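Local coordinates for HTH marR-type domain-containing protein (Streptococcus agalactiae serotype III, PDB 7DVV) that senses haem and binds operator DNA as a dimeric MarR-family transcription regulator, at a contact of chain A with DNA and the interface of chains A and B. Coordinates in Å, arbitrary orientation; residue numbers count along the deposited sequence, not the author numbering. Chains: chain A/B, HTH marR-type domain-containing protein.

Contact 1: a contact of chain A with DNA. Residues chain A 60-62, 64-65. With nucleotides of chain C.
A:Val65 sits against the sugar of DG16, with its methyl CG2 4.0 Å from C3', at the point where helix 63-76 enters the major groove of the duplex. This is the recognition helix of the MarR-type winged helix-turn-helix, and its first turn does much of the touching here. CG1 of the valine, anti to the backbone N (chi1 179°), lies between the phosphate oxygens OP2 of DG16 and DA17, while CG2 spans the DG16 sugar and the DA17 base.

At DA17 the phosphate is gripped from the loop just before the helix. The backbone N of A:Ser62 donates a hydrogen bond to the phosphate oxygen OP2, 2.9 Å long and fairly straight, with 150° at the hydrogen. Because this phosphate lies near the helix N-terminus, the helix dipole may add some electrostatic attraction. The hydroxyl OG of A:Ser62 is modelled too close to the same oxygen, so its placement is doubtful; its bond to O5' is weak at best. A:Ile61 flanks OP2 of DA17 from the preceding position, its CA 3.7 Å away. On the base itself, CG2 of A:Val65 lies beside the N7/C8 side of the adenine of DA17, 3.5 Å from N7 and 3.8 Å from C8, a purely apolar approach beside a polar atom.

Next comes DT18, which is read by two serines. CB of A:Ser62 packs on the thymine methyl C7 of DT18 at 3.7 Å. A:Ser64 holds its hydroxyl between the backbone N and the carbonyl carbon (chi1 66°), which aims it at the base. There OG of A:Ser64 donates a 2.6 Å hydrogen bond to the carbonyl oxygen O4 of DT18. Methyl and carbonyl of the same base are thus both met from the major groove.

The phosphate anchor at DA17 may fix how deep the helix sits, and the contacts to DA17 and DT18 bring base edges into the reading, so the site gives PefR its hold on operator DNA and probably part of its sequence preference.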
ATOM      1  N   HIS A  60      11.748   7.083  -0.584  1.00 69.82           N
ATOM      2  CA  HIS A  60      11.532   6.436  -1.866  1.00 70.66           C
ATOM      3  C   HIS A  60      10.186   6.846  -2.436  1.00 67.78           C
ATOM      4  O   HIS A  60       9.356   5.989  -2.699  1.00 78.16           O
ATOM      5  CB  HIS A  60      11.657   4.910  -1.744  1.00 80.42           C
ATOM      6  CG  HIS A  60      13.062   4.501  -1.503  1.00 96.65           C
ATOM      7  ND1 HIS A  60      13.571   4.395  -0.220  1.00100.85           N
ATOM      8  CD2 HIS A  60      14.084   4.287  -2.360  1.00 99.09           C
ATOM      9  CE1 HIS A  60      14.847   4.096  -0.291  1.00106.35           C
ATOM     10  NE2 HIS A  60      15.183   4.021  -1.595  1.00107.44           N
ATOM     11  N   ILE A  61       9.964   8.152  -2.630  1.00 64.31           N
ATOM     12  CA  ILE A  61       8.743   8.676  -3.247  1.00 58.12           C
ATOM     13  C   ILE A  61       9.101   9.566  -4.433  1.00 56.93           C
ATOM     14  O   ILE A  61      10.269   9.802  -4.648  1.00 63.35           O
ATOM     15  CB  ILE A  61       7.856   9.386  -2.215  1.00 53.09           C
ATOM     16  CG1 ILE A  61       8.488  10.671  -1.699  1.00 52.70           C
ATOM     17  CG2 ILE A  61       7.557   8.456  -1.053  1.00 51.75           C
ATOM     18  CD1 ILE A  61       7.641  11.309  -0.640  1.00 48.97           C
ATOM     19  N   SER A  62       8.115   9.991  -5.235  1.00 56.98           N
ATOM     20  CA  SER A  62       8.277  10.846  -6.414  1.00 54.92           C
ATOM     21  C   SER A  62       8.347  12.318  -6.040  1.00 56.39           C
ATOM     22  O   SER A  62       8.033  12.726  -4.916  1.00 59.42           O
ATOM     23  CB  SER A  62       7.137  10.720  -7.369  1.00 55.94           C
ATOM     24  OG  SER A  62       6.037  10.105  -6.733  1.00 65.49           O
ATOM     25  N   SER A  64       6.285  14.808  -6.895  1.00 50.33           N
ATOM     26  CA  SER A  64       5.061  15.487  -6.491  1.00 49.38           C
ATOM     27  C   SER A  64       4.574  14.944  -5.163  1.00 48.88           C
ATOM     28  O   SER A  64       3.991  15.692  -4.374  1.00 52.69           O
ATOM     29  CB  SER A  64       3.983  15.317  -7.476  1.00 47.32           C
ATOM     30  OG  SER A  64       3.688  13.948  -7.449  1.00 51.47           O
ATOM     31  N   VAL A  65       4.830  13.663  -4.917  1.00 48.73           N
ATOM     32  CA  VAL A  65       4.420  13.045  -3.673  1.00 45.65           C
ATOM     33  C   VAL A  65       5.115  13.767  -2.523  1.00 46.00           C
ATOM     34  O   VAL A  65       4.455  14.264  -1.630  1.00 47.55           O
ATOM     35  CB  VAL A  65       4.605  11.514  -3.727  1.00 46.47           C
ATOM     36  CG1 VAL A  65       4.223  10.767  -2.445  1.00 44.09           C
ATOM     37  CG2 VAL A  65       3.775  10.983  -4.897  1.00 47.32           C
TER
ATOM     38  P    DG C  16       3.241   7.266   0.840  1.00 49.76           P
ATOM     39  OP1  DG C  16       3.921   6.049   1.296  1.00 60.03           O
ATOM     40  OP2  DG C  16       3.896   8.616   0.910  1.00 47.25           O
ATOM     41  O5'  DG C  16       2.836   7.183  -0.692  1.00 52.76           O
ATOM     42  C5'  DG C  16       3.742   6.758  -1.748  1.00 49.74           C
ATOM     43  C4'  DG C  16       2.966   6.340  -2.997  1.00 49.09           C
ATOM     44  O4'  DG C  16       1.549   6.695  -2.972  1.00 42.51           O
ATOM     45  C3'  DG C  16       3.464   6.998  -4.264  1.00 45.11           C
ATOM     46  O3'  DG C  16       4.583   6.289  -4.701  1.00 48.33           O
ATOM     47  C2'  DG C  16       2.308   6.789  -5.197  1.00 44.25           C
ATOM     48  C1'  DG C  16       1.091   6.893  -4.274  1.00 43.29           C
ATOM     49  N9   DG C  16       0.423   8.186  -4.325  1.00 45.38           N
ATOM     50  C8   DG C  16       0.411   9.153  -3.358  1.00 46.12           C
ATOM     51  N7   DG C  16      -0.267  10.215  -3.704  1.00 50.76           N
ATOM     52  C5   DG C  16      -0.688   9.948  -4.999  1.00 51.65           C
ATOM     53  C6   DG C  16      -1.479  10.725  -5.894  1.00 56.09           C
ATOM     54  O6   DG C  16      -1.994  11.825  -5.704  1.00 62.94           O
ATOM     55  N1   DG C  16      -1.740  10.044  -7.074  1.00 59.17           N
ATOM     56  C2   DG C  16      -1.293   8.784  -7.367  1.00 56.47           C
ATOM     57  N2   DG C  16      -1.642   8.314  -8.555  1.00 50.16           N
ATOM     58  N3   DG C  16      -0.533   8.057  -6.560  1.00 54.70           N
ATOM     59  C4   DG C  16      -0.273   8.698  -5.397  1.00 50.28           C
ATOM     60  P    DA C  17       5.575   7.020  -5.653  1.00 54.66           P
ATOM     61  OP1  DA C  17       6.818   6.230  -5.609  1.00 59.78           O
ATOM     62  OP2  DA C  17       5.635   8.426  -5.295  1.00 52.62           O
ATOM     63  O5'  DA C  17       4.737   7.091  -7.001  1.00 55.87           O
ATOM     64  C5'  DA C  17       4.245   5.883  -7.587  1.00 54.63           C
ATOM     65  C4'  DA C  17       3.681   6.209  -8.947  1.00 56.65           C
ATOM     66  O4'  DA C  17       2.456   6.909  -8.713  1.00 52.75           O
ATOM     67  C3'  DA C  17       4.497   7.165  -9.814  1.00 59.86           C
ATOM     68  O3'  DA C  17       5.403   6.446 -10.662  1.00 68.17           O
ATOM     69  C2'  DA C  17       3.431   7.857 -10.647  1.00 57.63           C
ATOM     70  C1'  DA C  17       2.187   7.805  -9.784  1.00 52.21           C
ATOM     71  N9   DA C  17       1.793   9.078  -9.189  1.00 55.72           N
ATOM     72  C8   DA C  17       2.100   9.539  -7.932  1.00 52.77           C
ATOM     73  N7   DA C  17       1.555  10.697  -7.648  1.00 48.46           N
ATOM     74  C5   DA C  17       0.877  11.038  -8.806  1.00 48.31           C
ATOM     75  C6   DA C  17       0.112  12.162  -9.158  1.00 48.30           C
ATOM     76  N6   DA C  17      -0.145  13.175  -8.326  1.00 40.35           N
ATOM     77  N1   DA C  17      -0.488  12.154 -10.368  1.00 50.75           N
ATOM     78  C2   DA C  17      -0.280  11.118 -11.175  1.00 51.14           C
ATOM     79  N3   DA C  17       0.474  10.041 -10.986  1.00 56.47           N
ATOM     80  C4   DA C  17       0.970  10.026  -9.742  1.00 50.73           C
ATOM     81  P    DT C  18       6.411   7.209 -11.712  1.00 73.55           P
ATOM     82  OP1  DT C  18       7.507   6.262 -12.055  1.00 76.92           O
ATOM     83  OP2  DT C  18       6.776   8.547 -11.155  1.00 72.36           O
ATOM     84  O5'  DT C  18       5.476   7.404 -12.985  1.00 68.69           O
ATOM     85  C5'  DT C  18       4.807   8.629 -13.079  1.00 66.23           C
ATOM     86  C4'  DT C  18       4.150   8.777 -14.418  1.00 66.24           C
ATOM     87  O4'  DT C  18       2.981   9.607 -14.204  1.00 73.80           O
ATOM     88  C3'  DT C  18       5.033   9.584 -15.351  1.00 69.55           C
ATOM     89  O3'  DT C  18       4.511   9.388 -16.669  1.00 73.83           O
ATOM     90  C2'  DT C  18       4.776  11.009 -14.886  1.00 66.21           C
ATOM     91  C1'  DT C  18       3.295  10.988 -14.476  1.00 70.00           C
ATOM     92  N1   DT C  18       3.040  11.780 -13.241  1.00 67.62           N
ATOM     93  C2   DT C  18       2.103  12.807 -13.183  1.00 66.20           C
ATOM     94  O2   DT C  18       1.372  13.119 -14.105  1.00 65.57           O
ATOM     95  N3   DT C  18       2.075  13.480 -11.998  1.00 63.80           N
ATOM     96  C4   DT C  18       2.837  13.233 -10.878  1.00 64.80           C
ATOM     97  O4   DT C  18       2.634  13.882  -9.853  1.00 60.92           O
ATOM     98  C5   DT C  18       3.794  12.150 -11.006  1.00 61.53           C
ATOM     99  C7   DT C  18       4.663  11.802  -9.838  1.00 72.32           C
ATOM    100  C6   DT C  18       3.856  11.501 -12.168  1.00 59.54           C
TER

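Contact 2: the interface of chains A and B. Residues chain A 5, 136, 140; chain B 19, 113-114, 117-118.
B:Met117 reaches out from the last residue of helix 97-117 and is met by A:Leu5, A:Leu136 and A:Met140, in the helical dimer interface typical of the MarR family. No polar atom bonds across this patch, and the contacts are between side chains packed together. The CG of B:Met117 takes the crowded position between the backbone N and the carbonyl carbon (chi1 73°). The chain then runs extended as far as SD and turns at the last bond (chi3 -76°), carrying CE toward A:Leu5 and A:Leu136.

A:Met140 lies across this chain at a slant, its tip over CB of B:Met117. Its own bend is at chi2 (81°), which swings the tip back onto the root of B:Met117: CE of A:Met140 packs 3.3 Å from CB of B:Met117, a tight fit, and SD of A:Met140 lies 3.8 Å from that same CB. The methyl CE of A:Met140 also rests 3.7 Å from the sulfur SD of B:Met117, so a methyl group and a sulfur of the two methionines face each other as well.

A:Leu136, on helix 123-139, slants over B:Met117 too. Its CD2 branch makes the contact, 3.6 Å from CE of B:Met117, and the same CD2 comes within 4.2 Å of CD1 of B:Leu118.

A:Leu5, from helix 4-25, points at B:Met117 end on, tip to tip, through CD2. The model sets that methyl too close to the sulfur and to CE, so the spacing is doubtful. CD1 of A:Leu5 lies 4.5 Å from CD1 of B:Leu19.

Other side chains stay farther off. CD1 of B:Leu113 lies 4.3 Å from CE of A:Met140. B:His114 is an axial ligand of haem iron in the haem-bound protein; here its imidazole NE2 is 4.4 Å from the backbone N of A:Leu5, with no bond between them.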
ATOM      1  N   LEU A   5      -1.248 -12.702  -5.006  1.00151.33           N
ATOM      2  CA  LEU A   5      -0.517 -11.447  -4.950  1.00154.46           C
ATOM      3  C   LEU A   5      -1.458 -10.300  -4.586  1.00157.59           C
ATOM      4  O   LEU A   5      -1.011  -9.276  -4.058  1.00153.88           O
ATOM      5  CB  LEU A   5       0.213 -11.162  -6.264  1.00152.45           C
ATOM      6  CG  LEU A   5       1.572 -10.471  -6.095  1.00150.18           C
ATOM      7  CD1 LEU A   5       1.548  -9.318  -5.084  1.00134.11           C
ATOM      8  CD2 LEU A   5       2.620 -11.490  -5.687  1.00146.93           C
ATOM      9  N   LEU A 136      11.953 -11.281  -3.801  1.00118.89           N
ATOM     10  CA  LEU A 136      10.864 -10.686  -4.565  1.00112.73           C
ATOM     11  C   LEU A 136      11.368  -9.376  -5.158  1.00112.00           C
ATOM     12  O   LEU A 136      11.419  -9.219  -6.372  1.00118.32           O
ATOM     13  CB  LEU A 136       9.613 -10.498  -3.686  1.00102.34           C
ATOM     14  CG  LEU A 136       8.949 -11.784  -3.165  1.00102.21           C
ATOM     15  CD1 LEU A 136       7.795 -11.500  -2.219  1.00 93.66           C
ATOM     16  CD2 LEU A 136       8.464 -12.674  -4.295  1.00102.01           C
ATOM     17  N   MET A 140      12.102  -8.242  -9.209  1.00126.76           N
ATOM     18  CA  MET A 140      11.512  -7.114  -9.910  1.00125.70           C
ATOM     19  C   MET A 140      12.572  -6.025 -10.136  1.00127.42           C
ATOM     20  O   MET A 140      12.386  -4.874  -9.730  1.00123.94           O
ATOM     21  CB  MET A 140      10.374  -6.554  -9.040  1.00126.77           C
ATOM     22  CG  MET A 140       8.991  -7.214  -9.264  1.00131.35           C
ATOM     23  SD  MET A 140       8.534  -8.811  -8.479  1.00134.33           S
ATOM     24  CE  MET A 140       7.133  -9.290  -9.492  1.00126.51           C
TER
ATOM     25  N   LEU B  19       4.282  -3.773 -10.971  1.00 84.72           N
ATOM     26  CA  LEU B  19       3.090  -4.427 -11.464  1.00 81.49           C
ATOM     27  C   LEU B  19       2.365  -3.513 -12.445  1.00 82.60           C
ATOM     28  O   LEU B  19       1.883  -3.976 -13.474  1.00 86.16           O
ATOM     29  CB  LEU B  19       2.201  -4.784 -10.285  1.00 85.64           C
ATOM     30  CG  LEU B  19       2.808  -5.811  -9.345  1.00 91.61           C
ATOM     31  CD1 LEU B  19       1.881  -6.106  -8.165  1.00 95.12           C
ATOM     32  CD2 LEU B  19       3.128  -7.065 -10.131  1.00 94.80           C
ATOM     33  N   LEU B 113       3.553 -14.165 -13.719  1.00112.05           N
ATOM     34  CA  LEU B 113       4.035 -13.384 -12.595  1.00114.81           C
ATOM     35  C   LEU B 113       4.657 -14.317 -11.560  1.00122.99           C
ATOM     36  O   LEU B 113       5.840 -14.204 -11.245  1.00128.02           O
ATOM     37  CB  LEU B 113       2.862 -12.610 -11.998  1.00105.79           C
ATOM     38  CG  LEU B 113       3.279 -11.304 -11.348  1.00105.28           C
ATOM     39  CD1 LEU B 113       4.082 -10.486 -12.352  1.00108.84           C
ATOM     40  CD2 LEU B 113       2.049 -10.561 -10.864  1.00101.05           C
ATOM     41  N   HIS B 114       3.857 -15.258 -11.049  1.00126.57           N
ATOM     42  CA  HIS B 114       4.339 -16.204 -10.055  1.00131.75           C
ATOM     43  C   HIS B 114       5.584 -16.890 -10.608  1.00128.37           C
ATOM     44  O   HIS B 114       6.629 -16.914  -9.963  1.00124.85           O
ATOM     45  CB  HIS B 114       3.184 -17.105  -9.593  1.00140.45           C
ATOM     46  CG  HIS B 114       1.992 -16.277  -9.237  1.00153.23           C
ATOM     47  ND1 HIS B 114       1.463 -15.336 -10.111  1.00154.59           N
ATOM     48  CD2 HIS B 114       1.260 -16.184  -8.106  1.00161.08           C
ATOM     49  CE1 HIS B 114       0.445 -14.717  -9.544  1.00153.49           C
ATOM     50  NE2 HIS B 114       0.301 -15.217  -8.311  1.00162.13           N
ATOM     51  N   MET B 117       8.389 -14.254 -10.201  1.00119.32           N
ATOM     52  CA  MET B 117       8.719 -13.487  -9.018  1.00119.78           C
ATOM     53  C   MET B 117       9.024 -14.414  -7.843  1.00115.04           C
ATOM     54  O   MET B 117       9.636 -13.999  -6.862  1.00108.90           O
ATOM     55  CB  MET B 117       7.640 -12.453  -8.674  1.00135.16           C
ATOM     56  CG  MET B 117       6.345 -13.024  -8.105  1.00150.83           C
ATOM     57  SD  MET B 117       5.094 -11.756  -7.669  1.00162.40           S
ATOM     58  CE  MET B 117       5.749 -11.100  -6.132  1.00166.67           C
ATOM     59  N   LEU B 118       8.624 -15.683  -7.969  1.00110.06           N
ATOM     60  CA  LEU B 118       8.899 -16.665  -6.929  1.00108.20           C
ATOM     61  C   LEU B 118      10.034 -17.608  -7.350  1.00110.23           C
ATOM     62  O   LEU B 118      10.116 -18.749  -6.884  1.00106.24           O
ATOM     63  CB  LEU B 118       7.604 -17.407  -6.574  1.00102.40           C
ATOM     64  CG  LEU B 118       6.655 -16.682  -5.617  1.00104.04           C
ATOM     65  CD1 LEU B 118       6.048 -15.439  -6.250  1.00100.44           C
ATOM     66  CD2 LEU B 118       5.556 -17.628  -5.159  1.00106.70           C
TER

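Contact 1 and contact 2 lie about 23 Å apart, measured between the centres of their C-alpha atoms, and share no residue. Chain A takes part in both, through helix 63-76 and the loop before it at contact 1, and through helices 4-25 and 123-139 and the residue just after the latter at contact 2. Two-fold symmetry gives each contact a twin, so the dimer packing at contact 2 probably contributes to the spacing of two DNA-reading heads. Since a haem-ligating histidine of chain B lies within contact 2, haem binding could plausibly alter that spacing, though this structure alone does not show it.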